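Local coordinates for H127A/Y244A mutant of alginate lyase AlyC3 in complex with dimannuronate (PDB 7C8F), which degrades alginate as a lyase of family PL7, probably by beta-elimination, and is held here with dimannuronate as an engineered double mutant, at residues D179-M182 and D186-Y189; F58-D61 and A66-F69. One frame throughout, in Å; residues are numbered along the deposited sequence.

Interaction 1: residues D179-M182 and D186-Y189; sequences DKEM and DVAY. With BEM (beta-D-mannopyranuronic acid), chain D.
Past the 3-10 turn at Glu-181 and Met-182 the chain doubles back into a short helical turn around 186-188, bringing the CA atoms of Met-182 and Ala-188 to 5.8 Å. Val-187 has the largest share of the contact. Val-187 CB lies 3.4 Å from Glu-181 O, and its two methyls straddle that oxygen, with CG1 reaching on to Met-182 CA. Val-187 CG2 stands 3.8 Å from Glu-181 OE2, because the bend at chi2 (74°) brings the carboxylate toward Val-187; the two side chains cross at roughly a right angle, and Glu-181 OE1 forms a salt bridge with Lys-184. Ala-188 CB sits 3.5 Å from Met-182 O. That oxygen accepts from Asn-165 ND2, and the turn, further tied by the disulfide from Cys-183 to Cys-169, delivers the chain into strand 189-196, part of the curved sheet that carries the substrate cleft in the PL7 jelly roll. Tyr-189 opens this strand, and Tyr-189 OH donates a short hydrogen bond of 2.6 Å to O6A of the mannuronate carboxylate. His-140, Lys-170 and Gln-117 also bond to this sugar, while Met-182 packs on Thr-135 of the second subunit.

Interaction 2: residues F58-D61 and A66-F69; sequences FYVD and ALVF
Tyr-59 and Val-68 form the hydrogen-bonded pair of an antiparallel beta hairpin at the margin of the seven-stranded sheet, where 58-60 is the outermost strand. Val-68 N donates a short, straight bond of 2.7 Å to Tyr-59 O. The return bond from Tyr-59 N to Val-68 O is longer, 3.3 Å, and the same oxygen also receives the CA-H of Phe-58. Nearer the turn, Ala-66 O takes Asp-61 N at 2.9 Å together with the CA-H of Val-60. The turn has bonds of its own: Asp-61 OD1 accepts from Ser-64 N, and Ser-64 OG bonds to Ala-66 N. Val-60 bonds through its backbone to Gly-12, and on the other edge of 67-69, Leu-67 and Phe-69 bond likewise to strand 250-264. With CG held between backbone N and carbonyl carbon (chi1 64°), the Tyr-59 ring folds over Val-68, whose CB makes a CH-pi contact 3.9 Å from the ring centroid. A serine at Tyr-59 would probably leave Val-68 CB and CG1 without their aromatic cover. On the other face of the sheet, Val-60 CG2 touches Leu-67 CD1, and Phe-69 CE2 meets the edge of the Phe-58 ring, 3.6 Å from Phe-58 CE1.

Interactions 1 and 2 lie on opposite sides of the chain's centre, with their own centres 38 Å apart and nearest atoms about 22 Å apart, so they do not touch. Interaction 1 leads into one sheet of the sandwich, the one around the glycan site, and interaction 2 borders the other, the seven-stranded one. Interaction 1 meets the ligand directly through Tyr-189, and the side chain of Ala-188 is about 12 Å from the other bound mannuronate. Interaction 2 has no residue in the pocket; its Phe-58 and Phe-69 pack on Val-80 of strand 77-82, which begins with the pocket residue Arg-77.

Interaction 1: residues D179-M182 and D186-Y189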
loop_
_atom_site.group_PDB
_atom_site.type_symbol
_atom_site.label_atom_id
_atom_site.label_comp_id
_atom_site.label_asym_id
_atom_site.label_seq_id
_atom_site.Cartn_x
_atom_site.Cartn_y
_atom_site.Cartn_z
ATOM N N ASP B 179 7.898 -13.805 10.473
ATOM C CA ASP B 179 9.196 -14.405 10.759
ATOM C C ASP B 179 10.310 -13.882 9.866
ATOM O O ASP B 179 11.451 -14.337 9.992
ATOM C CB ASP B 179 9.115 -15.935 10.661
ATOM C CG ASP B 179 8.259 -16.543 11.754
ATOM O OD1 ASP B 179 8.397 -16.113 12.919
ATOM O OD2 ASP B 179 7.446 -17.441 11.450
ATOM N N LYS B 180 10.015 -12.948 8.969
ATOM C CA LYS B 180 11.006 -12.414 8.052
ATOM C C LYS B 180 11.786 -11.273 8.704
ATOM O O LYS B 180 11.353 -10.671 9.693
ATOM C CB LYS B 180 10.325 -11.910 6.776
ATOM C CG LYS B 180 9.384 -12.910 6.116
ATOM C CD LYS B 180 10.138 -14.024 5.422
ATOM C CE LYS B 180 9.193 -14.886 4.596
ATOM N NZ LYS B 180 8.530 -14.101 3.519
ATOM N N GLU B 181 12.945 -10.968 8.113
ATOM C CA GLU B 181 13.806 -9.910 8.631
ATOM C C GLU B 181 13.053 -8.594 8.774
ATOM O O GLU B 181 13.233 -7.870 9.760
ATOM C CB GLU B 181 15.001 -9.727 7.692
ATOM C CG GLU B 181 16.042 -8.736 8.173
ATOM C CD GLU B 181 16.882 -9.282 9.310
ATOM O OE1 GLU B 181 16.779 -10.494 9.599
ATOM O OE2 GLU B 181 17.646 -8.498 9.913
ATOM N N MET B 182 12.226 -8.268 7.803
ATOM C CA MET B 182 11.472 -7.019 7.803
ATOM C C MET B 182 10.511 -6.836 8.963
ATOM O O MET B 182 10.050 -5.770 9.214
ATOM C CB MET B 182 10.701 -6.873 6.501
ATOM C CG MET B 182 9.647 -7.931 6.334
ATOM S SD MET B 182 8.929 -7.842 4.698
ATOM C CE MET B 182 8.002 -9.343 4.701
ATOM N N ASP B 186 14.001 -4.797 15.571
ATOM C CA ASP B 186 14.988 -3.793 15.245
ATOM C C ASP B 186 15.061 -3.336 13.817
ATOM O O ASP B 186 15.803 -2.481 13.509
ATOM C CB ASP B 186 16.369 -4.077 15.870
ATOM C CG ASP B 186 17.077 -5.237 15.256
ATOM O OD1 ASP B 186 16.525 -5.919 14.385
ATOM O OD2 ASP B 186 18.237 -5.493 15.665
ATOM N N VAL B 187 14.253 -3.936 12.967
ATOM C CA VAL B 187 14.124 -3.537 11.576
ATOM C C VAL B 187 12.789 -2.848 11.322
ATOM O O VAL B 187 12.731 -1.806 10.661
ATOM C CB VAL B 187 14.290 -4.763 10.648
ATOM C CG1 VAL B 187 14.002 -4.397 9.194
ATOM C CG2 VAL B 187 15.689 -5.382 10.804
ATOM N N ALA B 188 11.709 -3.413 11.851
ATOM C CA ALA B 188 10.391 -2.841 11.627
ATOM C C ALA B 188 10.201 -1.526 12.367
ATOM O O ALA B 188 9.294 -0.771 12.010
ATOM C CB ALA B 188 9.316 -3.840 12.059
ATOM N N TYR B 189 11.020 -1.236 13.387
ATOM C CA TYR B 189 10.881 -0.027 14.193
ATOM C C TYR B 189 12.205 0.704 14.291
ATOM O O TYR B 189 13.275 0.084 14.331
ATOM C CB TYR B 189 10.358 -0.315 15.602
ATOM C CG TYR B 189 8.979 -0.917 15.548
ATOM C CD1 TYR B 189 7.842 -0.108 15.518
ATOM C CD2 TYR B 189 8.812 -2.291 15.448
ATOM C CE1 TYR B 189 6.572 -0.668 15.422
ATOM C CE2 TYR B 189 7.547 -2.853 15.349
ATOM C CZ TYR B 189 6.436 -2.043 15.339
ATOM O OH TYR B 189 5.189 -2.618 15.234
HETATM C C1 BEM D . -0.253 -1.729 19.317
HETATM C C2 BEM D . 0.429 -2.081 20.636
HETATM O O2 BEM D . 0.591 -3.487 20.738
HETATM C C3 BEM D . 1.814 -1.478 20.649
HETATM O O3 BEM D . 2.540 -1.941 21.738
HETATM C C4 BEM D . 2.554 -2.094 19.515
HETATM O O4 BEM D . 3.925 -1.841 19.588
HETATM C C5 BEM D . 1.912 -1.607 18.266
HETATM O O5 BEM D . 0.605 -2.121 18.283
HETATM C C6 BEM D . 2.650 -2.117 17.095
HETATM O O6B BEM D . 2.272 -3.126 16.550
HETATM O O6A BEM D . 3.458 -1.360 16.641
#

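Interaction 2: residues F58-D61 and A66-F69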
loop_
_atom_site.group_PDB
_atom_site.type_symbol
_atom_site.label_atom_id
_atom_site.label_comp_id
_atom_site.label_asym_id
_atom_site.label_seq_id
_atom_site.Cartn_x
_atom_site.Cartn_y
_atom_site.Cartn_z
ATOM N N PHE B 58 -11.781 11.936 32.176
ATOM C CA PHE B 58 -11.647 12.871 31.058
ATOM C C PHE B 58 -12.273 14.185 31.518
ATOM O O PHE B 58 -13.504 14.321 31.525
ATOM C CB PHE B 58 -12.337 12.339 29.801
ATOM C CG PHE B 58 -12.276 13.287 28.621
ATOM C CD1 PHE B 58 -11.078 13.493 27.943
ATOM C CD2 PHE B 58 -13.401 13.977 28.202
ATOM C CE1 PHE B 58 -11.013 14.368 26.867
ATOM C CE2 PHE B 58 -13.338 14.850 27.124
ATOM C CZ PHE B 58 -12.140 15.045 26.458
ATOM N N TYR B 59 -11.439 15.149 31.876
ATOM C CA TYR B 59 -11.939 16.399 32.429
ATOM C C TYR B 59 -10.846 17.446 32.331
ATOM O O TYR B 59 -9.691 17.143 32.004
ATOM C CB TYR B 59 -12.401 16.209 33.885
ATOM C CG TYR B 59 -11.290 15.818 34.849
ATOM C CD1 TYR B 59 -10.928 14.487 35.021
ATOM C CD2 TYR B 59 -10.618 16.785 35.588
ATOM C CE1 TYR B 59 -9.908 14.129 35.903
ATOM C CE2 TYR B 59 -9.609 16.446 36.474
ATOM C CZ TYR B 59 -9.259 15.116 36.625
ATOM O OH TYR B 59 -8.247 14.783 37.505
ATOM N N VAL B 60 -11.205 18.686 32.643
ATOM C CA VAL B 60 -10.234 19.755 32.794
ATOM C C VAL B 60 -10.123 20.078 34.274
ATOM O O VAL B 60 -11.141 20.261 34.956
ATOM C CB VAL B 60 -10.591 20.994 31.956
ATOM C CG1 VAL B 60 -9.758 22.169 32.391
ATOM C CG2 VAL B 60 -10.332 20.712 30.481
ATOM N N ASP B 61 -8.894 20.097 34.776
ATOM C CA ASP B 61 -8.655 20.499 36.156
ATOM C C ASP B 61 -8.898 21.997 36.278
ATOM O O ASP B 61 -8.241 22.799 35.609
ATOM C CB ASP B 61 -7.219 20.157 36.535
ATOM C CG ASP B 61 -6.908 20.488 37.984
ATOM O OD1 ASP B 61 -6.629 21.665 38.271
ATOM O OD2 ASP B 61 -6.953 19.570 38.822
ATOM N N ALA B 66 -5.470 22.057 33.050
ATOM C CA ALA B 66 -4.935 20.972 32.242
ATOM C C ALA B 66 -6.064 20.046 31.821
ATOM O O ALA B 66 -6.982 19.759 32.597
ATOM C CB ALA B 66 -3.893 20.172 33.026
ATOM N N LEU B 67 -5.993 19.574 30.578
ATOM C CA LEU B 67 -6.874 18.513 30.117
ATOM C C LEU B 67 -6.316 17.188 30.616
ATOM O O LEU B 67 -5.179 16.817 30.281
ATOM C CB LEU B 67 -6.957 18.540 28.592
ATOM C CG LEU B 67 -7.842 17.479 27.942
ATOM C CD1 LEU B 67 -9.285 17.562 28.473
ATOM C CD2 LEU B 67 -7.811 17.629 26.423
ATOM N N VAL B 68 -7.093 16.479 31.423
ATOM C CA VAL B 68 -6.638 15.285 32.126
ATOM C C VAL B 68 -7.237 14.050 31.478
ATOM O O VAL B 68 -8.456 13.967 31.295
ATOM C CB VAL B 68 -7.008 15.341 33.616
ATOM C CG1 VAL B 68 -6.569 14.057 34.317
ATOM C CG2 VAL B 68 -6.391 16.582 34.246
ATOM N N PHE B 69 -6.377 13.096 31.118
ATOM C CA PHE B 69 -6.786 11.769 30.681
ATOM C C PHE B 69 -6.286 10.741 31.686
ATOM O O PHE B 69 -5.097 10.733 32.028
ATOM C CB PHE B 69 -6.168 11.401 29.323
ATOM C CG PHE B 69 -6.561 12.294 28.181
ATOM C CD1 PHE B 69 -5.909 13.502 27.958
ATOM C CD2 PHE B 69 -7.534 11.886 27.278
ATOM C CE1 PHE B 69 -6.234 14.307 26.880
ATOM C CE2 PHE B 69 -7.868 12.688 26.197
ATOM C CZ PHE B 69 -7.222 13.892 25.990
#